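Local coordinates for beta-porphyranase A (Bacteroides plebeius, PDB 4AW7), which hydrolyses the sulfated red-seaweed polysaccharide porphyran at beta-(1->4) linkages between galactose and 6-sulfated L-galactose, releasing mainly disaccharides, at residues W72-Y77 against A105-Y110; E142-P147 against D169-I174. All coordinates share one frame; numbering follows the deposited sequence. Where two conformers were deposited one is given.

Interaction 1 (W72-Y77 against A105-Y110). With L6S (6-O-sulfo-alpha-L-galactopyranose), chain B; GAL (beta-D-galactopyranose), chain C; GAL (beta-D-galactopyranose), chain D; L6S (6-O-sulfo-alpha-L-galactopyranose), chain E.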
ATOM      1  N   TRP A  72       9.344  13.833 -12.607  1.00 11.86           N
ATOM      2  CA  TRP A  72       9.355  14.661 -13.808  1.00 13.10           C
ATOM      3  C   TRP A  72       7.974  14.662 -14.392  1.00 13.57           C
ATOM      4  O   TRP A  72       7.284  13.650 -14.340  1.00 18.51           O
ATOM      5  CB  TRP A  72      10.338  14.120 -14.839  1.00 15.23           C
ATOM      6  CG  TRP A  72      10.767  15.225 -15.807  1.00 18.85           C
ATOM      7  CD1 TRP A  72      10.323  15.439 -17.072  1.00 22.52           C
ATOM      8  CD2 TRP A  72      11.713  16.271 -15.527  1.00 18.58           C
ATOM      9  NE1 TRP A  72      10.970  16.530 -17.610  1.00 21.42           N
ATOM     10  CE2 TRP A  72      11.812  17.065 -16.670  1.00 22.77           C
ATOM     11  CE3 TRP A  72      12.492  16.593 -14.413  1.00 19.09           C
ATOM     12  CZ2 TRP A  72      12.675  18.168 -16.737  1.00 20.88           C
ATOM     13  CZ3 TRP A  72      13.350  17.678 -14.472  1.00 22.45           C
ATOM     14  CH2 TRP A  72      13.418  18.457 -15.619  1.00 22.78           C
ATOM     15  N   GLY A  73       7.535  15.764 -14.950  1.00 12.01           N
ATOM     16  CA  GLY A  73       6.184  15.931 -15.372  1.00 11.18           C
ATOM     17  C   GLY A  73       6.004  17.249 -16.094  1.00 10.66           C
ATOM     18  O   GLY A  73       6.984  17.871 -16.505  1.00 11.52           O
ATOM     19  N   PRO A  74       4.753  17.645 -16.248  1.00 10.43           N
ATOM     20  CA  PRO A  74       4.493  18.878 -17.023  1.00 10.85           C
ATOM     21  C   PRO A  74       5.148  20.109 -16.439  1.00 11.49           C
ATOM     22  O   PRO A  74       5.462  21.052 -17.195  1.00 12.79           O
ATOM     23  CB  PRO A  74       2.962  19.022 -16.968  1.00 11.86           C
ATOM     24  CG  PRO A  74       2.448  17.652 -16.585  1.00 12.25           C
ATOM     25  CD  PRO A  74       3.515  17.011 -15.781  1.00 11.15           C
ATOM     26  N   TYR A  75       5.302  20.144 -15.117  1.00 10.98           N
ATOM     27  CA  TYR A  75       5.722  21.372 -14.431  1.00 11.27           C
ATOM     28  C   TYR A  75       7.234  21.496 -14.420  1.00 11.15           C
ATOM     29  O   TYR A  75       7.777  22.597 -14.644  1.00 13.06           O
ATOM     30  CB  TYR A  75       5.034  21.487 -13.046  1.00 11.14           C
ATOM     31  CG  TYR A  75       3.566  21.398 -13.223  1.00 10.99           C
ATOM     32  CD1 TYR A  75       2.854  22.470 -13.781  1.00 10.82           C
ATOM     33  CD2 TYR A  75       2.866  20.236 -12.961  1.00 10.84           C
ATOM     34  CE1 TYR A  75       1.522  22.362 -14.069  1.00 11.51           C
ATOM     35  CE2 TYR A  75       1.524  20.128 -13.235  1.00 11.56           C
ATOM     36  CZ  TYR A  75       0.845  21.194 -13.827  1.00 10.62           C
ATOM     37  OH  TYR A  75      -0.528  21.033 -14.102  1.00 11.37           O
ATOM     38  N   SER A  76       7.934  20.373 -14.274  1.00 12.16           N
ATOM     39  CA  SER A  76       9.385  20.356 -14.415  1.00 13.23           C
ATOM     40  C   SER A  76       9.733  20.598 -15.915  1.00 14.15           C
ATOM     41  O   SER A  76      10.614  21.411 -16.233  1.00 15.45           O
ATOM     42  CB  SER A  76      10.006  19.079 -13.763  1.00 15.59           C
ATOM     43  OG  SER A  76       9.241  17.929 -14.013  1.00 18.44           O
ATOM     44  N   TYR A  77       8.986  19.988 -16.836  1.00 13.72           N
ATOM     45  CA  TYR A  77       9.217  20.242 -18.268  1.00 14.37           C
ATOM     46  C   TYR A  77       9.012  21.727 -18.609  1.00 14.72           C
ATOM     47  O   TYR A  77       9.833  22.352 -19.276  1.00 16.75           O
ATOM     48  CB  TYR A  77       8.259  19.382 -19.083  1.00 14.32           C
ATOM     49  CG  TYR A  77       8.307  19.643 -20.583  1.00 16.89           C
ATOM     50  CD1 TYR A  77       7.547  20.668 -21.142  1.00 17.95           C
ATOM     51  CD2 TYR A  77       9.089  18.863 -21.447  1.00 17.97           C
ATOM     52  CE1 TYR A  77       7.575  20.937 -22.499  1.00 20.10           C
ATOM     53  CE2 TYR A  77       9.125  19.128 -22.820  1.00 20.45           C
ATOM     54  CZ  TYR A  77       8.357  20.167 -23.335  1.00 20.95           C
ATOM     55  OH  TYR A  77       8.347  20.451 -24.690  1.00 24.41           O
ATOM     56  N   ALA A 105       4.204   9.324 -12.632  1.00  8.07           N
ATOM     57  CA  ALA A 105       4.892  10.601 -12.728  1.00  7.89           C
ATOM     58  C   ALA A 105       4.452  11.454 -11.546  1.00  8.34           C
ATOM     59  O   ALA A 105       3.242  11.578 -11.302  1.00  8.46           O
ATOM     60  CB  ALA A 105       4.545  11.298 -14.055  1.00  8.98           C
ATOM     61  N   THR A 106       5.403  12.046 -10.835  1.00  7.90           N
ATOM     62  CA  THR A 106       5.144  12.968  -9.756  1.00  8.17           C
ATOM     63  C   THR A 106       6.064  14.167  -9.869  1.00  8.58           C
ATOM     64  O   THR A 106       7.024  14.135 -10.645  1.00 10.78           O
ATOM     65  CB  THR A 106       5.217  12.257  -8.390  1.00  8.34           C
ATOM     66  OG1 THR A 106       4.636  13.098  -7.370  1.00  8.76           O
ATOM     67  CG2 THR A 106       6.619  11.878  -8.014  1.00  8.82           C
ATOM     68  N   GLU A 107       5.754  15.235  -9.145  1.00  8.62           N
ATOM     69  CA  GLU A 107       6.580  16.424  -9.136  1.00  9.26           C
ATOM     70  C   GLU A 107       6.947  16.804  -7.715  1.00  9.17           C
ATOM     71  O   GLU A 107       6.132  16.698  -6.798  1.00  9.49           O
ATOM     72  CB  GLU A 107       5.848  17.596  -9.764  1.00  9.47           C
ATOM     73  CG  GLU A 107       5.506  17.396 -11.229  1.00 10.69           C
ATOM     74  CD  GLU A 107       6.588  17.817 -12.208  1.00 10.60           C
ATOM     75  OE1 GLU A 107       7.798  17.743 -11.872  1.00 11.79           O
ATOM     76  OE2 GLU A 107       6.205  18.213 -13.334  1.00 12.95           O
ATOM     77  N   HIS A 108       8.157  17.327  -7.523  1.00  9.60           N
ATOM     78  CA  HIS A 108       8.508  17.935  -6.251  1.00  9.42           C
ATOM     79  C   HIS A 108       7.615  19.153  -6.025  1.00 10.61           C
ATOM     80  O   HIS A 108       7.349  19.910  -6.966  1.00 10.70           O
ATOM     81  CB  HIS A 108       9.944  18.409  -6.223  1.00  9.56           C
ATOM     82  CG  HIS A 108      10.970  17.330  -6.320  1.00 10.36           C
ATOM     83  ND1 HIS A 108      11.196  16.424  -5.306  1.00 12.40           N
ATOM     84  CD2 HIS A 108      11.859  17.038  -7.297  1.00 10.85           C
ATOM     85  CE1 HIS A 108      12.175  15.614  -5.674  1.00 12.18           C
ATOM     86  NE2 HIS A 108      12.601  15.973  -6.875  1.00 12.99           N
ATOM     87  N   PRO A 109       7.220  19.419  -4.778  1.00 10.99           N
ATOM     88  CA  PRO A 109       6.386  20.579  -4.449  1.00 12.15           C
ATOM     89  C   PRO A 109       7.262  21.829  -4.251  1.00 12.61           C
ATOM     90  O   PRO A 109       7.342  22.376  -3.130  1.00 14.79           O
ATOM     91  CB  PRO A 109       5.708  20.125  -3.152  1.00 13.14           C
ATOM     92  CG  PRO A 109       6.700  19.286  -2.491  1.00 12.42           C
ATOM     93  CD  PRO A 109       7.365  18.522  -3.612  1.00 11.14           C
ATOM     94  N   TYR A 110       7.982  22.164  -5.312  1.00 13.38           N
ATOM     95  CA  TYR A 110       8.956  23.258  -5.390  1.00 13.74           C
ATOM     96  C   TYR A 110       8.247  24.544  -5.792  1.00 11.67           C
ATOM     97  O   TYR A 110       7.260  24.485  -6.521  1.00 11.48           O
ATOM     98  CB  TYR A 110      10.022  22.963  -6.492  1.00 15.18           C
ATOM     99  CG  TYR A 110      11.078  21.889  -6.247  1.00 17.28           C
ATOM    100  CD1 TYR A 110      11.370  21.422  -4.969  1.00 18.69           C
ATOM    101  CD2 TYR A 110      11.811  21.371  -7.330  1.00 17.93           C
ATOM    102  CE1 TYR A 110      12.357  20.421  -4.772  1.00 20.31           C
ATOM    103  CE2 TYR A 110      12.793  20.408  -7.133  1.00 18.06           C
ATOM    104  CZ  TYR A 110      13.059  19.953  -5.848  1.00 20.55           C
ATOM    105  OH  TYR A 110      14.014  18.979  -5.645  1.00 25.35           O
TER
HETATM  106  O1S L6S B   6      12.499  18.648 -22.111  1.00 26.50           O
HETATM  107  O2S L6S B   6      12.179  19.455 -19.823  1.00 28.67           O
HETATM  108  O3S L6S B   6      11.783  17.074 -20.363  1.00 27.72           O
HETATM  109  C1  L6S B   6      17.027  18.773 -17.897  1.00 26.10           C
HETATM  110  C2  L6S B   6      18.295  19.515 -18.387  1.00 28.39           C
HETATM  111  C3  L6S B   6      18.702  19.032 -19.779  1.00 28.19           C
HETATM  112  C4  L6S B   6      17.503  19.194 -20.742  1.00 27.32           C
HETATM  113  C5  L6S B   6      16.279  18.421 -20.190  1.00 25.39           C
HETATM  114  C6  L6S B   6      15.053  18.634 -21.042  1.00 26.54           C
HETATM  115  O2  L6S B   6      19.402  19.287 -17.500  1.00 31.41           O
HETATM  116  O3  L6S B   6      19.802  19.794 -20.270  1.00 31.06           O
HETATM  117  O4  L6S B   6      17.196  20.606 -20.888  1.00 27.81           O
HETATM  118  O5  L6S B   6      15.926  18.840 -18.807  1.00 26.24           O
HETATM  119  O6  L6S B   6      13.982  17.892 -20.470  1.00 27.33           O
HETATM  120  S1  L6S B   6      12.596  18.291 -20.666  0.50 21.01           S
HETATM  121  C1  GAL C   5      16.119  14.851 -15.358  1.00 21.30           C
HETATM  122  C2  GAL C   5      17.120  15.749 -16.068  1.00 22.82           C
HETATM  123  C3  GAL C   5      16.372  16.627 -17.051  1.00 21.87           C
HETATM  124  C4  GAL C   5      15.509  15.756 -17.971  1.00 21.35           C
HETATM  125  C5  GAL C   5      14.605  14.823 -17.150  1.00 21.79           C
HETATM  126  C6  GAL C   5      13.762  13.878 -18.003  1.00 24.39           C
HETATM  127  O2  GAL C   5      17.742  16.551 -15.098  1.00 25.02           O
HETATM  128  O3  GAL C   5      17.320  17.373 -17.791  1.00 23.39           O
HETATM  129  O4  GAL C   5      16.352  15.003 -18.824  1.00 24.88           O
HETATM  130  O5  GAL C   5      15.383  14.040 -16.242  1.00 19.99           O
HETATM  131  O6  GAL C   5      12.899  13.107 -17.200  1.00 27.36           O
HETATM  132  C1  GAL D   3      14.803  12.292  -6.044  1.00 14.17           C
HETATM  133  C2  GAL D   3      14.363  12.192  -7.491  1.00 12.91           C
HETATM  134  C3  GAL D   3      15.543  12.658  -8.343  1.00 13.48           C
HETATM  135  C4  GAL D   3      15.939  14.099  -7.986  1.00 14.48           C
HETATM  136  C5  GAL D   3      16.196  14.122  -6.484  1.00 14.92           C
HETATM  137  C6  GAL D   3      16.561  15.508  -6.002  1.00 16.78           C
HETATM  138  O2  GAL D   3      13.935  10.875  -7.845  1.00 13.43           O
HETATM  139  O3  GAL D   3      15.121  12.552  -9.685  1.00 14.07           O
HETATM  140  O4  GAL D   3      14.889  15.018  -8.317  1.00 13.42           O
HETATM  141  O5  GAL D   3      15.043  13.656  -5.774  1.00 14.12           O
HETATM  142  O6  GAL D   3      16.770  15.471  -4.614  1.00 21.86           O
HETATM  143  O1S L6S E   2      14.082   7.131  -6.389  1.00 14.48           O
HETATM  144  O2S L6S E   2      16.356   7.199  -5.459  1.00 12.80           O
HETATM  145  O3S L6S E   2      15.540   8.963  -6.962  1.00 14.13           O
HETATM  146  C1  L6S E   2      11.393  11.435  -2.641  1.00 13.44           C
HETATM  147  C2  L6S E   2      12.024  12.769  -2.971  1.00 13.96           C
HETATM  148  C3  L6S E   2      13.553  12.642  -2.902  1.00 14.33           C
HETATM  149  C4  L6S E   2      14.013  11.524  -3.913  1.00 14.31           C
HETATM  150  C5  L6S E   2      13.271  10.229  -3.562  1.00 12.63           C
HETATM  151  C6  L6S E   2      13.415   9.221  -4.724  1.00 11.41           C
HETATM  152  O2  L6S E   2      11.524  13.816  -2.114  1.00 17.36           O
HETATM  153  O3  L6S E   2      14.208  13.884  -3.199  1.00 16.25           O
HETATM  154  O4  L6S E   2      13.683  11.963  -5.240  1.00 13.21           O
HETATM  155  O5  L6S E   2      11.851  10.377  -3.447  1.00 13.22           O
HETATM  156  O6  L6S E   2      14.741   8.716  -4.715  1.00 14.66           O
HETATM  157  S1  L6S E   2      15.197   7.928  -5.946  0.70  9.51           S
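Glu107 reaches Ser76 and Tyr75 through a bent side chain: CG stands opposite the carbonyl carbon (chi1 -63°), and a turn at chi2 (-87°) swings the carboxylate up to the start of helix 74-82. Ser76 answers with chi1 41°, which tucks OG between its own N and carbonyl carbon, facing Glu107. Ser76 OG donates to the syn lone pair of Glu107 OE1 at 2.6 Å. The other oxygen is gripped twice from one face of the carboxylate: Tyr75 N meets Glu107 OE2 at 2.8 Å, nearly head-on to the C-O bond but with a bent N-H, and Ser76 N reaches it by a straighter bond of 2.9 Å. Together the three bonds fix the rotation of the group. A carboxylate at the first turn of a helix, just past Gly73 at the N-cap, is expected to be favoured by the helix dipole and to stay charged. Ser76 OG also accepts from Gly73 N (2.9 Å), so the turn is tied to the residue before it. In the catalytic (beta/alpha)8 barrel, this links the loop after strand 104-106 to the helix that follows strand 66-71, on the substrate-binding rim. Trp72 points away from 105-110 at its CB, and its indole lies between Ser76 and the sugar. Ser76 OG lies 3.3 Å above one face near the rim, while C5 of galactose C sits 3.5 Å over the centre of the opposite face, so the sugar covers that face. Trp72 NE1 donates to sulfate oxygen O3S of the 6-sulfogalactose B (2.9 Å), which the edge of the Tyr77 ring also approaches. On the Glu107 side, His108 has Tyr110 OH over one ring face and stacks with Phe71, leaving NE2 directed at O4 of galactose D, 2.9 Å away.

Interaction 2 (E142-P147 against D169-I174). With GAL (beta-D-galactopyranose), chain F; GLA (alpha-D-galactopyranose), chain G.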
ATOM      1  N   GLU A 142       0.564  11.908 -10.459  1.00  7.60           N
ATOM      2  CA  GLU A 142       0.412  12.199  -9.028  1.00  7.47           C
ATOM      3  C   GLU A 142       1.012  13.602  -8.844  1.00  7.54           C
ATOM      4  O   GLU A 142       2.198  13.751  -8.546  1.00  8.35           O
ATOM      5  CB  GLU A 142       1.144  11.130  -8.238  1.00  7.90           C
ATOM      6  CG  GLU A 142       0.956  11.160  -6.738  1.00  7.99           C
ATOM      7  CD  GLU A 142       1.753  10.063  -6.029  1.00  7.25           C
ATOM      8  OE1 GLU A 142       2.899   9.795  -6.437  1.00  8.73           O
ATOM      9  OE2 GLU A 142       1.196   9.514  -5.041  1.00  8.74           O
ATOM     10  N   PRO A 143       0.205  14.659  -9.124  1.00  8.45           N
ATOM     11  CA  PRO A 143       0.752  15.999  -9.354  1.00  9.08           C
ATOM     12  C   PRO A 143       1.840  16.555  -8.439  1.00  8.66           C
ATOM     13  O   PRO A 143       2.745  17.187  -8.920  1.00 10.73           O
ATOM     14  CB  PRO A 143      -0.524  16.836  -9.313  1.00 10.00           C
ATOM     15  CG  PRO A 143      -1.530  16.003 -10.018  1.00  9.30           C
ATOM     16  CD  PRO A 143      -1.169  14.572  -9.660  1.00  9.05           C
ATOM     17  N   LEU A 144       1.692  16.417  -7.117  1.00  7.81           N
ATOM     18  CA  LEU A 144       2.687  16.931  -6.178  1.00  8.29           C
ATOM     19  C   LEU A 144       3.009  15.918  -5.102  1.00  7.47           C
ATOM     20  O   LEU A 144       2.104  15.462  -4.404  1.00  8.29           O
ATOM     21  CB  LEU A 144       2.184  18.223  -5.523  1.00  9.20           C
ATOM     22  CG  LEU A 144       1.828  19.411  -6.403  1.00  9.18           C
ATOM     23  CD1 LEU A 144       1.132  20.488  -5.584  1.00 11.68           C
ATOM     24  CD2 LEU A 144       3.136  19.996  -7.050  1.00 11.92           C
ATOM     25  N   ASN A 145       4.268  15.607  -4.953  1.00  7.47           N
ATOM     26  CA  ASN A 145       4.708  14.685  -3.920  1.00  7.60           C
ATOM     27  C   ASN A 145       4.715  15.360  -2.558  1.00  8.25           C
ATOM     28  O   ASN A 145       5.212  16.489  -2.425  1.00  9.18           O
ATOM     29  CB  ASN A 145       6.113  14.233  -4.237  1.00  8.10           C
ATOM     30  CG  ASN A 145       6.611  13.198  -3.247  1.00  7.55           C
ATOM     31  OD1 ASN A 145       5.951  12.168  -3.030  1.00  8.19           O
ATOM     32  ND2 ASN A 145       7.773  13.452  -2.639  1.00  8.34           N
ATOM     33  N   GLU A 146       4.205  14.661  -1.538  1.00  8.16           N
ATOM     34  CA  GLU A 146       4.174  15.125  -0.139  0.50  8.49           C
ATOM     35  C   GLU A 146       3.978  16.640   0.001  1.00  8.12           C
ATOM     36  O   GLU A 146       4.774  17.354   0.604  1.00  9.13           O
ATOM     37  CB  GLU A 146       5.387  14.618   0.600  0.50  9.38           C
ATOM     38  CG  GLU A 146       5.455  13.092   0.519  0.50  8.72           C
ATOM     39  CD  GLU A 146       6.483  12.507   1.408  0.50  9.33           C
ATOM     40  OE1 GLU A 146       7.326  13.245   1.941  0.50 13.33           O
ATOM     41  OE2 GLU A 146       6.460  11.263   1.561  0.50 10.80           O
ATOM     42  N   PRO A 147       2.839  17.117  -0.520  1.00  7.99           N
ATOM     43  CA  PRO A 147       2.716  18.562  -0.640  1.00  8.71           C
ATOM     44  C   PRO A 147       2.508  19.291   0.673  1.00  7.89           C
ATOM     45  O   PRO A 147       3.081  20.363   0.861  1.00  9.21           O
ATOM     46  CB  PRO A 147       1.479  18.739  -1.549  1.00  9.09           C
ATOM     47  CG  PRO A 147       0.667  17.465  -1.357  1.00  9.37           C
ATOM     48  CD  PRO A 147       1.721  16.408  -1.172  1.00  8.21           C
ATOM     49  N   ASP A 169      -6.449  22.584  -4.947  1.00 10.29           N
ATOM     50  CA  ASP A 169      -7.062  23.148  -6.138  1.00 10.59           C
ATOM     51  C   ASP A 169      -6.241  22.834  -7.400  1.00 10.28           C
ATOM     52  O   ASP A 169      -6.802  22.634  -8.476  1.00 11.41           O
ATOM     53  CB  ASP A 169      -7.233  24.659  -5.961  1.00 10.91           C
ATOM     54  CG  ASP A 169      -8.328  25.030  -5.006  1.00 13.45           C
ATOM     55  OD1 ASP A 169      -9.204  24.198  -4.677  1.00 15.00           O
ATOM     56  OD2 ASP A 169      -8.331  26.228  -4.579  1.00 17.08           O
ATOM     57  N   PHE A 170      -4.925  22.809  -7.258  1.00 10.02           N
ATOM     58  CA  PHE A 170      -3.992  22.436  -8.332  1.00  9.95           C
ATOM     59  C   PHE A 170      -4.295  20.993  -8.746  1.00  9.75           C
ATOM     60  O   PHE A 170      -4.527  20.713  -9.936  1.00 10.46           O
ATOM     61  CB  PHE A 170      -2.580  22.639  -7.785  1.00  9.62           C
ATOM     62  CG  PHE A 170      -1.427  22.432  -8.736  1.00 10.09           C
ATOM     63  CD1 PHE A 170      -0.928  23.466  -9.490  1.00 11.13           C
ATOM     64  CD2 PHE A 170      -0.745  21.222  -8.759  1.00 10.31           C
ATOM     65  CE1 PHE A 170       0.193  23.303 -10.269  1.00 11.64           C
ATOM     66  CE2 PHE A 170       0.378  21.054  -9.503  1.00 10.34           C
ATOM     67  CZ  PHE A 170       0.847  22.091 -10.293  1.00 10.88           C
ATOM     68  N   TYR A 171      -4.332  20.087  -7.773  1.00  9.27           N
ATOM     69  CA  TYR A 171      -4.724  18.707  -8.064  1.00  9.48           C
ATOM     70  C   TYR A 171      -6.083  18.615  -8.790  1.00  9.61           C
ATOM     71  O   TYR A 171      -6.240  17.901  -9.797  1.00 10.48           O
ATOM     72  CB  TYR A 171      -4.807  17.875  -6.782  1.00  9.37           C
ATOM     73  CG  TYR A 171      -3.564  17.107  -6.385  1.00  8.15           C
ATOM     74  CD1 TYR A 171      -3.370  15.805  -6.814  1.00  8.85           C
ATOM     75  CD2 TYR A 171      -2.603  17.624  -5.517  1.00  7.98           C
ATOM     76  CE1 TYR A 171      -2.267  15.086  -6.470  1.00  8.94           C
ATOM     77  CE2 TYR A 171      -1.490  16.887  -5.137  1.00  8.18           C
ATOM     78  CZ  TYR A 171      -1.332  15.591  -5.610  1.00  8.20           C
ATOM     79  OH  TYR A 171      -0.275  14.775  -5.281  1.00  8.85           O
ATOM     80  N   ALA A 172      -7.082  19.326  -8.267  1.00  9.63           N
ATOM     81  CA  ALA A 172      -8.432  19.247  -8.807  1.00 10.38           C
ATOM     82  C   ALA A 172      -8.470  19.709 -10.249  1.00 10.79           C
ATOM     83  O   ALA A 172      -9.088  19.061 -11.099  1.00 11.47           O
ATOM     84  CB  ALA A 172      -9.409  20.097  -7.963  1.00 11.46           C
ATOM     85  N   SER A 173      -7.800  20.821 -10.534  1.00 10.64           N
ATOM     86  CA  SER A 173      -7.777  21.346 -11.871  1.00 10.78           C
ATOM     87  C   SER A 173      -7.143  20.365 -12.849  1.00 10.24           C
ATOM     88  O   SER A 173      -7.576  20.184 -13.986  1.00 11.52           O
ATOM     89  CB  SER A 173      -7.050  22.695 -11.887  1.00 11.24           C
ATOM     90  OG  SER A 173      -7.008  23.175 -13.212  1.00 12.62           O
ATOM     91  N   ILE A 174      -6.079  19.717 -12.417  1.00 10.60           N
ATOM     92  CA  ILE A 174      -5.369  18.761 -13.267  1.00 10.62           C
ATOM     93  C   ILE A 174      -6.297  17.599 -13.581  1.00 10.77           C
ATOM     94  O   ILE A 174      -6.425  17.201 -14.750  1.00 11.60           O
ATOM     95  CB  ILE A 174      -4.058  18.294 -12.606  1.00 10.27           C
ATOM     96  CG1 ILE A 174      -3.041  19.446 -12.614  1.00  9.93           C
ATOM     97  CG2 ILE A 174      -3.525  17.027 -13.321  1.00 10.92           C
ATOM     98  CD1 ILE A 174      -1.867  19.263 -11.698  1.00 10.96           C
TER
HETATM   99  C1  GAL F1609       9.034  10.527   1.301  0.50 15.36           C
HETATM  100  C2  GAL F1609       9.729  11.191   0.097  0.50 14.63           C
HETATM  101  C3  GAL F1609      10.952  10.402  -0.335  0.50 14.63           C
HETATM  102  C4  GAL F1609      11.812  10.001   0.836  0.50 17.67           C
HETATM  103  C5  GAL F1609      10.952   9.254   1.870  0.50 20.35           C
HETATM  104  C6  GAL F1609      11.880   8.565   2.937  0.50 23.95           C
HETATM  105  O1  GAL F1609       7.888  11.386   1.685  0.50 15.41           O
HETATM  106  O2  GAL F1609       8.768  11.364  -0.994  0.50 11.88           O
HETATM  107  O3  GAL F1609      11.800  11.167  -1.148  0.50 13.68           O
HETATM  108  O4  GAL F1609      12.414  11.169   1.429  0.50 19.21           O
HETATM  109  O5  GAL F1609       9.948  10.261   2.349  0.50 20.39           O
HETATM  110  O6  GAL F1609      12.184   7.180   2.462  0.50 24.77           O
HETATM  111  C1  GLA G   1       9.034  10.527   1.301  0.50 15.36           C
HETATM  112  C2  GLA G   1       9.729  11.191   0.097  0.50 14.63           C
HETATM  113  C3  GLA G   1      10.952  10.402  -0.335  0.50 14.63           C
HETATM  114  C4  GLA G   1      11.812  10.001   0.836  0.50 17.67           C
HETATM  115  C5  GLA G   1      10.952   9.254   1.870  0.50 20.35           C
HETATM  116  C6  GLA G   1      11.880   8.565   2.937  0.50 23.95           C
HETATM  117  O1  GLA G   1       8.241   9.450   1.030  0.50 22.32           O
HETATM  118  O2  GLA G   1       8.768  11.364  -0.994  0.50 11.88           O
HETATM  119  O3  GLA G   1      11.800  11.167  -1.148  0.50 13.68           O
HETATM  120  O4  GLA G   1      12.414  11.169   1.429  0.50 19.21           O
HETATM  121  O5  GLA G   1       9.948  10.261   2.349  0.50 20.39           O
HETATM  122  O6  GLA G   1      12.184   7.180   2.462  0.50 24.77           O
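The loop leaving strand 136-142 comes nearest to helix 160-179 at Pro143 and Tyr171, whose CA atoms are 6.2 Å apart. The Tyr171 ring crosses Pro143 obliquely, its chi1 of -93° lying away from a staggered value, and its hydroxyl arrives at the next residue. Pro143 CB stands over the ring face, 3.9 Å from the Tyr171 centroid and 14° off the normal, in a CH-pi contact; its CD is closer still to the rim, 3.4 Å from Tyr171 CE1. Beyond the ring, Tyr171 OH donates to Leu144 O at 2.6 Å, tilted 32° from the carbonyl plane. This short bond satisfies a buried carbonyl and pins the loop. On the flanks, the Ile174 and Pro143 side chains slide past each other (Ile174 CD1 to Pro143 CB 3.7 Å), and Leu144 crosses Phe170 at about a right angle (Leu144 CD1 to Phe170 CD2 3.8 Å). The residues that follow, Asn145 and Glu146, point away from the helix toward the sugar, and Asn145 ND2 gives a nearly straight 2.8 Å bond to O2 of the galactose. An asparagine followed by the probable proton donor, after the fourth barrel strand, is the signature of clan GH-A glycosidases.

The two contacts follow one another along the chain, interaction 1 closing before interaction 2 opens, and their centres lie 10 Å apart. They share a seam of the parallel barrel sheet: strand 104-106 runs beside strand 136-142, with Ala105 O 2.8 Å from Glu142 N and Thr106 OG1 2.8 Å from Glu142 O. Past the strand ends, Glu107 CB packs on Pro143 O, and Pro109 on Asn145 O. Helices 74-82 and 160-179 meet through the rings of Tyr75 and Phe170. The neighbouring loops after the third and fourth barrel strands, each fastened to a helix, line the same glycan pocket: Trp72 and Tyr77 meet a sulfated sugar, His108 a galactose, and 142-147 supplies the probable acid Glu146.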